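Local coordinates for protein acyl-coenzyme A oxidase 3 (Yarrowia lipolytica, PDB 5YS9) that oxidises acyl-CoA esters to (2E)-enoyl-CoA with its FAD cofactor, passing the electrons to oxygen to give hydrogen peroxide in peroxisomal fatty acid beta-oxidation, at residues K33-L45 / R569-L582. Sequence-based numbering, arbitrary orientation.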
# COMPACT_ATOMS: atom_id res chain seq x y z
N LYS A 33 -27.15 13.14 15.86
CA LYS A 33 -26.97 12.16 16.99
C LYS A 33 -25.91 12.56 18.02
O LYS A 33 -25.89 12.07 19.13
CB LYS A 33 -26.57 10.79 16.43
CG LYS A 33 -27.56 10.27 15.41
CD LYS A 33 -27.03 9.05 14.71
CE LYS A 33 -28.11 8.43 13.85
NZ LYS A 33 -27.49 7.27 13.16
N VAL A 34 -25.00 13.43 17.63
CA VAL A 34 -23.80 13.70 18.39
C VAL A 34 -24.15 14.19 19.80
O VAL A 34 -24.93 15.10 19.95
CB VAL A 34 -22.94 14.71 17.60
CG1 VAL A 34 -21.94 15.45 18.47
CG2 VAL A 34 -22.25 13.97 16.46
N LYS A 35 -23.57 13.57 20.83
CA LYS A 35 -23.96 13.87 22.24
C LYS A 35 -23.05 14.80 22.97
O LYS A 35 -23.40 15.29 24.01
CB LYS A 35 -24.12 12.59 23.04
CG LYS A 35 -25.49 11.96 22.85
CD LYS A 35 -25.40 10.44 22.86
CE LYS A 35 -26.44 9.82 23.76
NZ LYS A 35 -26.38 8.36 23.53
N PHE A 36 -21.90 15.08 22.40
CA PHE A 36 -20.92 15.96 23.01
C PHE A 36 -20.76 17.21 22.16
O PHE A 36 -21.09 17.20 20.98
CB PHE A 36 -19.57 15.25 23.20
CG PHE A 36 -19.03 14.59 21.96
CD1 PHE A 36 -18.21 15.28 21.10
CD2 PHE A 36 -19.31 13.26 21.69
CE1 PHE A 36 -17.68 14.66 19.98
CE2 PHE A 36 -18.80 12.64 20.56
CZ PHE A 36 -17.98 13.34 19.70
N PRO A 37 -20.28 18.29 22.77
CA PRO A 37 -19.94 19.45 21.94
C PRO A 37 -18.60 19.15 21.30
O PRO A 37 -17.66 18.68 21.99
CB PRO A 37 -19.84 20.61 22.96
CG PRO A 37 -19.62 19.97 24.29
CD PRO A 37 -19.96 18.49 24.20
N ILE A 38 -18.51 19.42 20.01
CA ILE A 38 -17.37 18.99 19.20
C ILE A 38 -16.11 19.74 19.64
O ILE A 38 -15.06 19.13 19.79
CB ILE A 38 -17.67 19.13 17.68
CG1 ILE A 38 -18.79 18.15 17.27
CG2 ILE A 38 -16.43 18.88 16.83
CD1 ILE A 38 -20.16 18.77 17.15
N LYS A 39 -16.24 21.03 19.90
CA LYS A 39 -15.16 21.88 20.42
C LYS A 39 -14.36 21.19 21.54
O LYS A 39 -13.12 21.23 21.55
CB LYS A 39 -15.73 23.26 20.83
CG LYS A 39 -15.03 24.02 21.95
CD LYS A 39 -16.02 24.55 22.99
CE LYS A 39 -15.34 24.99 24.30
NZ LYS A 39 -14.56 26.27 24.18
N ASP A 40 -15.04 20.51 22.46
CA ASP A 40 -14.30 19.86 23.56
C ASP A 40 -13.51 18.62 23.12
O ASP A 40 -12.50 18.28 23.73
CB ASP A 40 -15.22 19.50 24.71
CG ASP A 40 -15.81 20.72 25.40
OD1 ASP A 40 -15.23 21.83 25.34
OD2 ASP A 40 -16.87 20.54 26.04
N MET A 41 -13.98 17.94 22.07
CA MET A 41 -13.22 16.84 21.50
C MET A 41 -11.96 17.36 20.76
O MET A 41 -10.89 16.78 20.86
CB MET A 41 -14.13 16.02 20.59
CG MET A 41 -13.59 14.66 20.20
SD MET A 41 -13.29 13.68 21.67
CE MET A 41 -14.74 12.63 21.70
N THR A 42 -12.09 18.49 20.07
CA THR A 42 -10.99 19.15 19.42
C THR A 42 -9.95 19.63 20.44
O THR A 42 -8.74 19.50 20.18
CB THR A 42 -11.46 20.32 18.55
OG1 THR A 42 -12.58 19.90 17.76
CG2 THR A 42 -10.39 20.77 17.66
N GLU A 43 -10.41 20.15 21.59
CA GLU A 43 -9.48 20.50 22.72
C GLU A 43 -8.71 19.30 23.30
O GLU A 43 -7.50 19.41 23.58
CB GLU A 43 -10.21 21.24 23.86
CG GLU A 43 -10.31 22.75 23.63
CD GLU A 43 -11.32 23.42 24.54
OE1 GLU A 43 -11.93 24.42 24.09
OE2 GLU A 43 -11.50 22.92 25.68
N PHE A 44 -9.37 18.17 23.45
CA PHE A 44 -8.65 16.98 23.84
C PHE A 44 -7.56 16.57 22.82
O PHE A 44 -6.46 16.24 23.21
CB PHE A 44 -9.60 15.82 24.10
CG PHE A 44 -8.89 14.53 24.44
CD1 PHE A 44 -8.24 14.40 25.65
CD2 PHE A 44 -8.80 13.50 23.52
CE1 PHE A 44 -7.57 13.24 25.96
CE2 PHE A 44 -8.14 12.33 23.83
CZ PHE A 44 -7.52 12.20 25.05
N LEU A 45 -7.87 16.57 21.52
CA LEU A 45 -6.88 16.16 20.51
C LEU A 45 -5.67 17.04 20.47
O LEU A 45 -4.56 16.55 20.29
CB LEU A 45 -7.51 16.10 19.12
CG LEU A 45 -8.45 14.92 18.93
CD1 LEU A 45 -9.35 15.12 17.73
CD2 LEU A 45 -7.65 13.64 18.81
N ARG A 569 -3.86 9.76 28.86
CA ARG A 569 -4.16 11.13 28.39
C ARG A 569 -5.64 11.45 28.62
O ARG A 569 -5.97 12.60 28.87
CB ARG A 569 -3.80 11.33 26.90
CG ARG A 569 -2.30 11.28 26.52
CD ARG A 569 -1.42 12.40 27.08
NE ARG A 569 -2.05 13.73 27.04
CZ ARG A 569 -2.13 14.59 28.05
NH1 ARG A 569 -1.59 14.35 29.25
NH2 ARG A 569 -2.75 15.75 27.86
N ILE A 570 -6.50 10.44 28.53
CA ILE A 570 -7.94 10.59 28.84
C ILE A 570 -8.11 10.92 30.33
O ILE A 570 -8.77 11.90 30.66
CB ILE A 570 -8.76 9.32 28.48
CG1 ILE A 570 -8.79 9.12 26.95
CG2 ILE A 570 -10.18 9.42 29.01
CD1 ILE A 570 -9.20 7.73 26.46
N ASN A 571 -7.53 10.09 31.19
CA ASN A 571 -7.55 10.30 32.62
C ASN A 571 -6.98 11.68 32.93
O ASN A 571 -7.59 12.43 33.65
CB ASN A 571 -6.76 9.22 33.36
CG ASN A 571 -6.85 9.36 34.88
OD1 ASN A 571 -5.84 9.57 35.58
ND2 ASN A 571 -8.08 9.25 35.41
N ALA A 572 -5.85 12.04 32.34
CA ALA A 572 -5.19 13.30 32.68
C ALA A 572 -5.87 14.57 32.16
O ALA A 572 -5.83 15.56 32.85
CB ALA A 572 -3.74 13.30 32.19
N SER A 573 -6.45 14.56 30.96
CA SER A 573 -6.83 15.82 30.29
C SER A 573 -8.24 15.93 29.68
O SER A 573 -8.61 16.99 29.20
CB SER A 573 -5.82 16.13 29.19
OG SER A 573 -5.95 15.18 28.15
N ALA A 574 -9.01 14.86 29.69
CA ALA A 574 -10.34 14.87 29.07
C ALA A 574 -11.45 15.46 29.97
O ALA A 574 -11.75 14.93 31.07
CB ALA A 574 -10.69 13.45 28.66
N LYS A 575 -12.09 16.51 29.48
CA LYS A 575 -13.29 17.06 30.12
C LYS A 575 -14.40 16.01 30.23
O LYS A 575 -14.46 15.07 29.42
CB LYS A 575 -13.81 18.27 29.35
CG LYS A 575 -12.98 19.50 29.54
CD LYS A 575 -13.53 20.59 28.66
CE LYS A 575 -12.77 21.87 28.94
NZ LYS A 575 -13.29 23.02 28.16
N ALA A 576 -15.28 16.20 31.20
CA ALA A 576 -16.25 15.18 31.58
C ALA A 576 -17.20 14.85 30.44
O ALA A 576 -17.58 13.68 30.33
CB ALA A 576 -17.04 15.61 32.83
N ASP A 577 -17.59 15.85 29.63
CA ASP A 577 -18.63 15.63 28.59
C ASP A 577 -18.16 14.78 27.37
O ASP A 577 -18.99 14.13 26.70
CB ASP A 577 -19.35 16.93 28.15
CG ASP A 577 -18.41 18.03 27.69
OD1 ASP A 577 -17.29 17.77 27.20
OD2 ASP A 577 -18.82 19.20 27.82
N VAL A 578 -16.85 14.73 27.16
CA VAL A 578 -16.28 13.89 26.12
C VAL A 578 -15.74 12.58 26.65
O VAL A 578 -15.64 11.63 25.87
CB VAL A 578 -15.19 14.63 25.31
CG1 VAL A 578 -15.84 15.62 24.35
CG2 VAL A 578 -14.16 15.32 26.19
N LYS A 579 -15.41 12.50 27.95
CA LYS A 579 -14.64 11.39 28.50
C LYS A 579 -15.25 10.01 28.15
O LYS A 579 -14.50 9.13 27.65
CB LYS A 579 -14.40 11.57 30.02
CG LYS A 579 -13.75 10.38 30.73
CD LYS A 579 -13.35 10.69 32.17
CE LYS A 579 -12.05 11.50 32.27
NZ LYS A 579 -11.39 11.41 33.61
N PRO A 580 -16.59 9.83 28.36
CA PRO A 580 -17.14 8.48 28.06
C PRO A 580 -17.00 8.06 26.61
O PRO A 580 -16.86 6.87 26.34
CB PRO A 580 -18.61 8.55 28.46
CG PRO A 580 -18.78 9.84 29.17
CD PRO A 580 -17.62 10.74 28.87
N TYR A 581 -17.03 9.04 25.70
CA TYR A 581 -16.94 8.77 24.24
C TYR A 581 -15.50 8.45 23.85
O TYR A 581 -15.26 7.56 23.03
CB TYR A 581 -17.56 9.92 23.42
CG TYR A 581 -18.98 10.19 23.91
CD1 TYR A 581 -20.05 9.34 23.56
CD2 TYR A 581 -19.24 11.25 24.79
CE1 TYR A 581 -21.32 9.55 24.07
CE2 TYR A 581 -20.53 11.48 25.28
CZ TYR A 581 -21.54 10.63 24.93
OH TYR A 581 -22.76 10.89 25.44
N LEU A 582 -14.53 9.11 24.49
CA LEU A 582 -13.14 8.73 24.34
C LEU A 582 -12.82 7.31 24.87
O LEU A 582 -12.09 6.55 24.22
CB LEU A 582 -12.25 9.77 25.00
CG LEU A 582 -12.19 11.16 24.34
CD1 LEU A 582 -11.39 12.08 25.23
CD2 LEU A 582 -11.54 11.08 22.97
O HOH W 1 -3.71 15.51 24.90
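The F44 ring meets L582 face-on: CD1 of L582 stands over its middle in a CH-pi contact, 3.5 Å from the ring centroid. At the edge lie S573 OG, 3.3 Å from F44 CE1, and the backbone O of R569. With CG anti to the backbone N (chi1 177°), F44 swings off its helix as a knob into the hole made by R569, I570, S573 and L582. Were F44 replaced by alanine, L582 CD1 would probably lose the aromatic face it rests on and the hole would be left unfilled. R569 O is itself gripped twice, by S573 N and by S573 OG (2.7 Å), from opposite faces of its carbonyl plane.

At the other end, F36 lays CD2 over one face of the Y581 ring, 3.7 Å from Y581 CD2, the planes inclined at 41°. M41 CE sits above a face of F36, toward the rim, while M41 SD packs 3.4 Å from L582 CD2, and V578 CG1 fills in against F36 and the backbone of M41.

K39, D40, E43 and K575 form a salt-bridge network, its two lysines exposed and its two acids buried. The extended K575 sends NZ to the syn lone pair of E43 OE2 at 3.1 Å, with a longer bridge to D40 OD1; E43 OE1 also takes a weak bond from K39. The carboxylates of D40 and D577 are nearly coplanar, and D40 OD2 lies 3.0 Å from both OD1 and OD2 of D577, a like-charge approach that may favour a proton on one of them.

The contact thus sets helix 38-46, in the N-terminal part of the chain, and the loop before it against the turn between helices 547-573 and 579-596 and the adjoining ends of both. M367 of helix 349-385 touches both F44 and R569, Y363 of that helix packs on M41, and helix 49-63 touches E43.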